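PDB 3TAH: ferrous iron uptake transporter protein B from Streptococcus thermophilus, which probably drives GTP-dependent uptake of ferrous iron across the membrane, this chain being its cytosolic G-protein part. Local coordinates for residues R95-Y98 with L99-Q102; K126-V129 with D130-S133; P172-D175 with D176-A180; Y250-I253 with E254-C257. The protein carries 1 engineered substitution. All blocks are in the same frame, centred on the assembly; numbering follows the deposited sequence.

Interaction 1 of 4, residues R95-Y98 with L99-Q102; sequences RNLY and LTTQ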
loop_
_atom_site.group_PDB
_atom_site.type_symbol
_atom_site.label_atom_id
_atom_site.label_comp_id
_atom_site.label_asym_id
_atom_site.label_seq_id
_atom_site.Cartn_x
_atom_site.Cartn_y
_atom_site.Cartn_z
ATOM N N ARG A 95 11.523 1.780 6.684
ATOM C CA ARG A 95 11.589 2.306 5.317
ATOM C C ARG A 95 10.579 1.622 4.391
ATOM O O ARG A 95 9.959 2.294 3.582
ATOM C CB ARG A 95 13.000 2.180 4.712
ATOM C CG ARG A 95 13.114 2.744 3.273
ATOM C CD ARG A 95 14.566 2.895 2.758
ATOM N NE ARG A 95 15.193 1.609 2.468
ATOM C CZ ARG A 95 16.507 1.393 2.330
ATOM N NH1 ARG A 95 17.397 2.371 2.445
ATOM N NH2 ARG A 95 16.940 0.158 2.074
ATOM N N ASN A 96 10.441 0.303 4.514
ATOM C CA ASN A 96 9.494 -0.465 3.703
ATOM C C ASN A 96 8.016 -0.179 4.036
ATOM O O ASN A 96 7.166 -0.207 3.139
ATOM C CB ASN A 96 9.748 -1.969 3.820
ATOM C CG ASN A 96 10.921 -2.444 2.975
ATOM O OD1 ASN A 96 10.759 -3.298 2.089
ATOM N ND2 ASN A 96 12.101 -1.917 3.249
ATOM N N LEU A 97 7.716 0.090 5.311
ATOM C CA LEU A 97 6.327 0.344 5.732
ATOM C C LEU A 97 5.792 1.706 5.271
ATOM O O LEU A 97 4.593 1.953 5.350
ATOM C CB LEU A 97 6.145 0.189 7.251
ATOM C CG LEU A 97 6.345 -1.219 7.828
ATOM C CD1 LEU A 97 6.328 -1.141 9.336
ATOM C CD2 LEU A 97 5.278 -2.229 7.305
ATOM N N TYR A 98 6.667 2.591 4.801
ATOM C CA TYR A 98 6.227 3.863 4.235
ATOM C C TYR A 98 5.231 3.620 3.101
ATOM O O TYR A 98 4.115 4.158 3.100
ATOM C CB TYR A 98 7.435 4.670 3.770
ATOM C CG TYR A 98 7.105 6.060 3.306
ATOM C CD1 TYR A 98 6.971 7.109 4.216
ATOM C CD2 TYR A 98 6.944 6.339 1.956
ATOM C CE1 TYR A 98 6.670 8.376 3.799
ATOM C CE2 TYR A 98 6.647 7.618 1.531
ATOM C CZ TYR A 98 6.513 8.623 2.459
ATOM O OH TYR A 98 6.220 9.879 2.043
ATOM N N LEU A 99 5.619 2.774 2.160
ATOM C CA LEU A 99 4.717 2.353 1.096
ATOM C C LEU A 99 3.475 1.636 1.665
ATOM O O LEU A 99 2.363 1.889 1.229
ATOM C CB LEU A 99 5.436 1.419 0.116
ATOM C CG LEU A 99 4.610 0.872 -1.056
ATOM C CD1 LEU A 99 4.117 1.982 -2.005
ATOM C CD2 LEU A 99 5.407 -0.179 -1.816
ATOM N N THR A 100 3.679 0.746 2.637
ATOM C CA THR A 100 2.606 -0.044 3.203
ATOM C C THR A 100 1.442 0.844 3.662
ATOM O O THR A 100 0.269 0.538 3.390
ATOM C CB THR A 100 3.123 -0.885 4.384
ATOM O OG1 THR A 100 4.233 -1.690 3.954
ATOM C CG2 THR A 100 1.997 -1.746 4.949
ATOM N N THR A 101 1.763 1.955 4.329
ATOM C CA THR A 101 0.703 2.848 4.827
ATOM C C THR A 101 -0.168 3.356 3.674
ATOM O O THR A 101 -1.390 3.462 3.787
ATOM C CB THR A 101 1.263 4.033 5.668
ATOM O OG1 THR A 101 2.104 4.875 4.866
ATOM C CG2 THR A 101 2.030 3.542 6.912
ATOM N N GLN A 102 0.466 3.656 2.553
ATOM C CA GLN A 102 -0.241 4.119 1.372
ATOM C C GLN A 102 -1.071 3.035 0.702
ATOM O O GLN A 102 -2.159 3.313 0.199
ATOM C CB GLN A 102 0.750 4.706 0.371
ATOM C CG GLN A 102 1.528 5.901 0.894
ATOM C CD GLN A 102 2.620 6.302 -0.058
ATOM O OE1 GLN A 102 2.344 6.569 -1.223
ATOM N NE2 GLN A 102 3.868 6.328 0.416
HETATM O O HOH W 1 8.493 2.312 1.209
#
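Residues 95-98 and 99-102 form consecutive turns of helix 93-105, joined by the regular bond from Thr101 N to Leu97 O (3.0 Å). Just before it, at Leu99, the helix is slightly opened: Leu99 N makes only a weak bond to Asn96 O, and a water bridges it to Arg95 O, 3.1 Å from Leu99 N. The Tyr98 carbonyl also takes two side-chain donors, one firm and one weak. Thr101 OG1 donates to Tyr98 O at 2.8 Å, its hydroxyl set between the backbone N and the carbonyl carbon (chi1 63°), while Gln102 NE2 adds the weak bond. The same NE2 lies 3.3 Å from Tyr98 CE2, with amide and ring planes almost perpendicular at 87°. Leu97 CD2 reaches Thr100 OG1 at 3.6 Å. Further partners are Asn86 for Thr100 OG1, Arg249 for Thr101 OG1, Ser61 OG for Gln102 NE2 and Met62 N for Gln102 OE1. In the GTP-binding domain, helix 93-105 links strands 83-89 and 110-115 as a beta-alpha-beta unit: Asn96 and Thr100 pack on Val88, Asn96 also on Asn11 and Ser14 of the nucleotide-binding loop, whereas Tyr98 stacks on Tyr250 and Leu97 touches Cys257, both of helix 241-259.

Interaction 2 of 4, residues K126-V129 with D130-S133; sequences KINV and DKLS. With MG (magnesium ion), chain E.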
loop_
_atom_site.group_PDB
_atom_site.type_symbol
_atom_site.label_atom_id
_atom_site.label_comp_id
_atom_site.label_asym_id
_atom_site.label_seq_id
_atom_site.Cartn_x
_atom_site.Cartn_y
_atom_site.Cartn_z
ATOM N N LYS A 126 15.142 -9.008 15.894
ATOM C CA LYS A 126 13.870 -9.726 16.082
ATOM C C LYS A 126 12.679 -8.819 15.760
ATOM O O LYS A 126 12.749 -7.597 15.958
ATOM C CB LYS A 126 13.740 -10.253 17.518
ATOM N N ILE A 127 11.610 -9.430 15.241
ATOM C CA ILE A 127 10.332 -8.763 14.998
ATOM C C ILE A 127 9.256 -9.683 15.551
ATOM O O ILE A 127 9.232 -10.877 15.228
ATOM C CB ILE A 127 10.062 -8.500 13.485
ATOM C CG1 ILE A 127 11.055 -7.478 12.939
ATOM C CG2 ILE A 127 8.604 -8.032 13.252
ATOM C CD1 ILE A 127 10.930 -7.168 11.446
ATOM N N ASN A 128 8.376 -9.139 16.386
ATOM C CA ASN A 128 7.286 -9.929 16.935
ATOM C C ASN A 128 6.128 -9.856 15.939
ATOM O O ASN A 128 5.363 -8.892 15.925
ATOM C CB ASN A 128 6.911 -9.452 18.333
ATOM C CG ASN A 128 6.003 -10.427 19.045
ATOM O OD1 ASN A 128 5.250 -11.163 18.404
ATOM N ND2 ASN A 128 6.069 -10.450 20.376
ATOM N N VAL A 129 6.008 -10.887 15.110
ATOM C CA VAL A 129 5.067 -10.871 13.977
ATOM C C VAL A 129 3.615 -10.572 14.359
ATOM O O VAL A 129 2.995 -9.686 13.755
ATOM C CB VAL A 129 5.167 -12.174 13.150
ATOM C CG1 VAL A 129 4.090 -12.236 12.085
ATOM C CG2 VAL A 129 6.525 -12.244 12.503
ATOM N N ASP A 130 3.057 -11.280 15.346
ATOM C CA ASP A 130 1.646 -11.054 15.668
ATOM C C ASP A 130 1.404 -9.638 16.221
ATOM O O ASP A 130 0.342 -9.066 15.950
ATOM C CB ASP A 130 1.042 -12.145 16.568
ATOM C CG ASP A 130 1.396 -11.963 17.995
ATOM O OD1 ASP A 130 2.610 -11.825 18.256
ATOM O OD2 ASP A 130 0.485 -11.955 18.837
ATOM N N LYS A 131 2.360 -9.086 16.973
ATOM C CA LYS A 131 2.246 -7.701 17.453
ATOM C C LYS A 131 2.326 -6.711 16.295
ATOM O O LYS A 131 1.595 -5.730 16.275
ATOM C CB LYS A 131 3.314 -7.353 18.492
ATOM C CG LYS A 131 3.072 -7.978 19.858
ATOM C CD LYS A 131 3.926 -7.308 20.917
ATOM C CE LYS A 131 3.639 -7.892 22.290
ATOM N NZ LYS A 131 4.683 -7.492 23.266
ATOM N N LEU A 132 3.216 -6.966 15.338
ATOM C CA LEU A 132 3.305 -6.109 14.142
ATOM C C LEU A 132 1.977 -6.114 13.386
ATOM O O LEU A 132 1.481 -5.052 12.988
ATOM C CB LEU A 132 4.439 -6.551 13.211
ATOM C CG LEU A 132 4.659 -5.700 11.953
ATOM C CD1 LEU A 132 5.070 -4.303 12.376
ATOM C CD2 LEU A 132 5.691 -6.345 11.013
ATOM N N SER A 133 1.412 -7.307 13.198
ATOM C CA SER A 133 0.100 -7.488 12.565
ATOM C C SER A 133 -0.983 -6.740 13.335
ATOM O O SER A 133 -1.782 -5.997 12.746
ATOM C CB SER A 133 -0.279 -8.972 12.472
ATOM O OG SER A 133 -1.572 -9.155 11.895
HETATM MG MG MG E . 4.211 -12.967 18.848
HETATM O O HOH W 2 3.711 -12.264 20.756
HETATM O O HOH W 3 4.621 -13.517 16.759
HETATM O O HOH W 4 5.761 -14.175 19.405
#
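The extended backbone at Ile127 turns into helix 129-136 with Asn128 as N-cap, and the first turn is closed by Leu132 N to Asn128 O and Ser133 N to Val129 O, each 2.9 Å. This turn, at the surface of the G domain, holds a magnesium ion bound by Asn128 and Asp130. Although Asn128 occupies the cap position, its side chain serves the metal: Asn128 OD1 binds the magnesium at 2.1 Å and lies 3.8 Å from Lys131 N, too far for a capping bond. The side chains of Asn128 and Asp130 lie side by side and point the same way, amide and carboxylate planes 41° apart. Asp130 CG sits between its backbone N and carbonyl carbon (chi1 80°), which swings OD1 back toward the cap, so that Asp130 OD1 and Asn128 OD1 come within 2.7 Å as neighbouring ligands of one ion. Three waters also coordinate the magnesium, and two of them are held by the protein as well. One accepts from Asn128 ND2; another accepts from the backbone N of Asp130, which ties the hydration shell to the helix start. Away from this exposed site the turn becomes apolar, with Ile127 and Val129 resting on Leu114 of strand 110-115 and Val129 also on Val140 of strand 140-142. Beside them, Ile127 CG2 meets Leu132 CD2 at 4.0 Å.

Interaction 3 of 4, residues P172-D175 with D176-A180; sequences PIYD and DRLEA
Asp175 and Arg177 approach at a slant, carboxylate and guanidinium planes 76° apart, and a single oxygen does the work of both a helix cap and a salt bridge. Asp175 is the N-cap of helix 176-189, part of the helical domain. With its CG anti to the backbone N, Asp175 OD1 accepts from Arg177 N at 2.8 Å and from Arg177 NE, also at 2.8 Å. The two donors come from opposite faces of the carboxylate, each well out of its plane, while the oxygen itself lies at the edge of the guanidinium, near the plane of that group. Beyond this bridge Arg177 makes a cation-pi contact with Phe237. Glu179 turns back over the helix start because its chain bends at chi2 (-62°), and Glu179 OE2 receives Tyr174 N in a nearly straight bond of 2.8 Å, on its anti side. The side chains of Glu179 and Tyr174 cross at a slant, yet carboxylate and ring planes are only 26° apart. The ring also runs alongside Leu178, Tyr174 CD2 to Leu178 CD2 being 4.0 Å, and carries Pro172 O over one face. Its hydroxyl reaches back to the G domain and bonds Glu105 of helix 93-105. A water joins Tyr174 O to Asp176 OD1, and Asp175 O receives Glu179 N at 2.9 Å to close the first turn. Two acidic groups thus take up one N-H in the first turn (Arg177) and one before the cap (Tyr174). The helix N-terminus and Arg177 would probably favour ionised Asp175, and Arg199, salt-bridged to Glu179 OE2, ionised Glu179.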
loop_
_atom_site.group_PDB
_atom_site.type_symbol
_atom_site.label_atom_id
_atom_site.label_comp_id
_atom_site.label_asym_id
_atom_site.label_seq_id
_atom_site.Cartn_x
_atom_site.Cartn_y
_atom_site.Cartn_z
ATOM N N PRO A 172 -4.267 3.449 9.001
ATOM C CA PRO A 172 -3.377 4.163 9.930
ATOM C C PRO A 172 -3.987 5.486 10.390
ATOM O O PRO A 172 -4.363 6.311 9.568
ATOM C CB PRO A 172 -2.116 4.427 9.092
ATOM C CG PRO A 172 -2.105 3.306 8.111
ATOM C CD PRO A 172 -3.547 3.031 7.783
ATOM N N ILE A 173 -4.103 5.666 11.701
ATOM C CA ILE A 173 -4.675 6.882 12.267
ATOM C C ILE A 173 -3.517 7.810 12.595
ATOM O O ILE A 173 -2.598 7.423 13.324
ATOM C CB ILE A 173 -5.535 6.585 13.527
ATOM C CG1 ILE A 173 -6.732 5.713 13.167
ATOM C CG2 ILE A 173 -6.019 7.892 14.189
ATOM C CD1 ILE A 173 -7.512 5.203 14.390
ATOM N N TYR A 174 -3.555 9.022 12.047
ATOM C CA TYR A 174 -2.502 10.021 12.228
ATOM C C TYR A 174 -2.895 11.032 13.307
ATOM O O TYR A 174 -3.933 10.877 13.958
ATOM C CB TYR A 174 -2.225 10.723 10.894
ATOM C CG TYR A 174 -1.858 9.751 9.805
ATOM C CD1 TYR A 174 -0.803 8.841 9.988
ATOM C CD2 TYR A 174 -2.539 9.718 8.610
ATOM C CE1 TYR A 174 -0.449 7.923 8.996
ATOM C CE2 TYR A 174 -2.198 8.796 7.611
ATOM C CZ TYR A 174 -1.145 7.910 7.813
ATOM O OH TYR A 174 -0.787 7.003 6.848
ATOM N N ASP A 175 -2.067 12.054 13.501
ATOM C CA ASP A 175 -2.346 13.096 14.490
ATOM C C ASP A 175 -3.754 13.665 14.333
ATOM O O ASP A 175 -4.234 13.835 13.200
ATOM C CB ASP A 175 -1.359 14.256 14.369
ATOM C CG ASP A 175 -1.550 15.265 15.484
ATOM O OD1 ASP A 175 -2.136 16.334 15.236
ATOM O OD2 ASP A 175 -1.163 14.937 16.619
ATOM N N ASP A 176 -4.417 13.952 15.456
ATOM C CA ASP A 176 -5.750 14.606 15.421
ATOM C C ASP A 176 -5.881 15.776 14.458
ATOM O O ASP A 176 -6.946 15.955 13.847
ATOM C CB ASP A 176 -6.156 15.127 16.808
ATOM C CG ASP A 176 -6.538 14.024 17.761
ATOM O OD1 ASP A 176 -6.791 12.885 17.315
ATOM O OD2 ASP A 176 -6.598 14.305 18.972
ATOM N N ARG A 177 -4.827 16.573 14.330
ATOM C CA ARG A 177 -4.859 17.754 13.448
ATOM C C ARG A 177 -4.872 17.371 11.972
ATOM O O ARG A 177 -5.517 18.048 11.166
ATOM C CB ARG A 177 -3.682 18.679 13.708
ATOM C CG ARG A 177 -3.688 19.382 15.062
ATOM C CD ARG A 177 -2.323 20.000 15.307
ATOM N NE ARG A 177 -1.301 18.982 15.527
ATOM C CZ ARG A 177 0.007 19.213 15.625
ATOM N NH1 ARG A 177 0.497 20.450 15.549
ATOM N NH2 ARG A 177 0.838 18.201 15.820
ATOM N N LEU A 178 -4.168 16.299 11.618
ATOM C CA LEU A 178 -4.233 15.817 10.241
ATOM C C LEU A 178 -5.556 15.115 9.984
ATOM O O LEU A 178 -6.130 15.286 8.917
ATOM C CB LEU A 178 -3.050 14.905 9.881
ATOM C CG LEU A 178 -3.046 14.389 8.433
ATOM C CD1 LEU A 178 -3.163 15.542 7.415
ATOM C CD2 LEU A 178 -1.794 13.574 8.170
ATOM N N GLU A 179 -6.033 14.326 10.950
ATOM C CA GLU A 179 -7.344 13.655 10.838
ATOM C C GLU A 179 -8.498 14.644 10.644
ATOM O O GLU A 179 -9.418 14.371 9.868
ATOM C CB GLU A 179 -7.605 12.736 12.033
ATOM C CG GLU A 179 -6.660 11.527 12.108
ATOM C CD GLU A 179 -6.784 10.607 10.922
ATOM O OE1 GLU A 179 -7.887 10.511 10.340
ATOM O OE2 GLU A 179 -5.771 9.974 10.551
ATOM N N ALA A 180 -8.432 15.799 11.312
ATOM C CA ALA A 180 -9.423 16.863 11.129
ATOM C C ALA A 180 -9.422 17.347 9.679
ATOM O O ALA A 180 -10.487 17.496 9.060
ATOM C CB ALA A 180 -9.144 18.045 12.099
HETATM O O HOH W 5 -6.083 10.921 15.639
#

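Interaction 4 of 4, residues Y250-I253 with E254-C257; sequences YAFI and ERVC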
loop_
_atom_site.group_PDB
_atom_site.type_symbol
_atom_site.label_atom_id
_atom_site.label_comp_id
_atom_site.label_asym_id
_atom_site.label_seq_id
_atom_site.Cartn_x
_atom_site.Cartn_y
_atom_site.Cartn_z
ATOM N N TYR A 250 5.767 8.360 8.969
ATOM C CA TYR A 250 6.893 7.858 9.762
ATOM C C TYR A 250 6.618 7.807 11.257
ATOM O O TYR A 250 7.054 6.867 11.911
ATOM C CB TYR A 250 8.195 8.629 9.461
ATOM C CG TYR A 250 8.796 8.255 8.129
ATOM C CD1 TYR A 250 9.231 6.957 7.879
ATOM C CD2 TYR A 250 8.944 9.197 7.108
ATOM C CE1 TYR A 250 9.777 6.603 6.645
ATOM C CE2 TYR A 250 9.490 8.848 5.880
ATOM C CZ TYR A 250 9.905 7.551 5.651
ATOM O OH TYR A 250 10.455 7.198 4.435
ATOM N N ALA A 251 5.879 8.773 11.801
ATOM C CA ALA A 251 5.523 8.723 13.230
ATOM C C ALA A 251 4.673 7.481 13.546
ATOM O O ALA A 251 4.944 6.757 14.521
ATOM C CB ALA A 251 4.847 10.021 13.673
ATOM N N PHE A 252 3.660 7.229 12.713
ATOM C CA PHE A 252 2.819 6.049 12.844
ATOM C C PHE A 252 3.650 4.769 12.798
ATOM O O PHE A 252 3.514 3.885 13.654
ATOM C CB PHE A 252 1.767 6.022 11.732
ATOM C CG PHE A 252 1.027 4.722 11.652
ATOM C CD1 PHE A 252 -0.053 4.462 12.497
ATOM C CD2 PHE A 252 1.396 3.755 10.722
ATOM C CE1 PHE A 252 -0.733 3.254 12.424
ATOM C CE2 PHE A 252 0.718 2.552 10.644
ATOM C CZ PHE A 252 -0.347 2.301 11.493
ATOM N N ILE A 253 4.513 4.683 11.783
ATOM C CA ILE A 253 5.411 3.537 11.584
ATOM C C ILE A 253 6.311 3.313 12.804
ATOM O O ILE A 253 6.438 2.181 13.270
ATOM C CB ILE A 253 6.260 3.699 10.316
ATOM C CG1 ILE A 253 5.378 3.619 9.073
ATOM C CG2 ILE A 253 7.354 2.617 10.216
ATOM C CD1 ILE A 253 6.066 4.170 7.842
ATOM N N GLU A 254 6.921 4.380 13.314
ATOM C CA GLU A 254 7.762 4.253 14.509
ATOM C C GLU A 254 6.987 3.745 15.725
ATOM O O GLU A 254 7.500 2.870 16.458
ATOM C CB GLU A 254 8.471 5.578 14.829
ATOM C CG GLU A 254 9.499 5.968 13.777
ATOM C CD GLU A 254 10.308 7.192 14.132
ATOM O OE1 GLU A 254 10.479 7.509 15.338
ATOM O OE2 GLU A 254 10.796 7.834 13.180
ATOM N N ARG A 255 5.780 4.283 15.933
ATOM C CA ARG A 255 4.895 3.865 17.030
ATOM C C ARG A 255 4.550 2.389 16.910
ATOM O O ARG A 255 4.681 1.632 17.871
ATOM C CB ARG A 255 3.598 4.690 17.067
ATOM C CG ARG A 255 3.729 6.133 17.548
ATOM C CD ARG A 255 2.358 6.765 17.875
ATOM N NE ARG A 255 1.424 6.862 16.738
ATOM C CZ ARG A 255 1.362 7.844 15.837
ATOM N NH1 ARG A 255 2.193 8.880 15.868
ATOM N NH2 ARG A 255 0.443 7.785 14.861
ATOM N N VAL A 256 4.140 1.968 15.715
ATOM C CA VAL A 256 3.830 0.562 15.468
ATOM C C VAL A 256 5.040 -0.332 15.739
ATOM O O VAL A 256 4.919 -1.338 16.461
ATOM C CB VAL A 256 3.333 0.332 14.021
ATOM C CG1 VAL A 256 3.220 -1.167 13.741
ATOM C CG2 VAL A 256 1.996 1.050 13.798
ATOM N N CYS A 257 6.199 0.024 15.185
ATOM C CA CYS A 257 7.397 -0.810 15.348
ATOM C C CYS A 257 7.850 -0.887 16.810
ATOM O O CYS A 257 8.285 -1.944 17.257
ATOM C CB CYS A 257 8.531 -0.362 14.427
ATOM S SG CYS A 257 8.125 -0.602 12.676
#
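A chi1 of 170° carries the Phe252 ring along helix 241-259, part of the helical domain, toward the next turn, where Val256 CG2 lies over one face of the ring. The result is a CH-pi contact one helical turn apart: the methyl is 3.7 Å from the ring centroid, 19° off the normal, and the nearest pair is Phe252 CZ to Val256 CG2 at 3.5 Å. The backbone under these side chains is regular alpha-helix, with four successive bonds from Glu254 N to Tyr250 O through Cys257 N to Ile253 O. On the exposed flank Arg255 bends at chi3 (-62°), folding its guanidinium back over the preceding turn instead of outward. One face of that group covers Phe252 CA, and Arg255 NH1 touches Ala251 CB at 3.6 Å. Arg255 NH2 reaches the edge of the Phe252 ring near its plane. The side chains of Phe252 and Arg255 cross at about a right angle. The buried sides of the helix face other elements: Phe252 packs on Pro172, Tyr174 and Leu136, and Val256 on Leu132, His135 and Leu136 of helix 129-136. Ile253 and Cys257 turn to Glu94 of helix 93-105, and on this side of the helix Ile253 CG2 meets Cys257 SG at 4.1 Å.

The four contacts follow one another along the chain, two in the G-protein domain (interactions 1 and 2) and two in the helical domain (interactions 3 and 4). Helix 241-259 brings them together: the centre of interaction 4 is about 10 Å from that of interaction 1 and about 13 Å from those of interactions 2 and 3, and it touches all three. Interaction 1 also meets interaction 3, where Thr101 CB packs against Tyr174 OH at 3.8 Å. Interactions 2 and 3 are the most distant pair, centres about 24 Å apart. Helices 93-105 and 129-136 of the nucleotide-binding fold are thereby joined to the helical domain across an interface that mixes apolar packing, stacked tyrosines and hydrogen bonds.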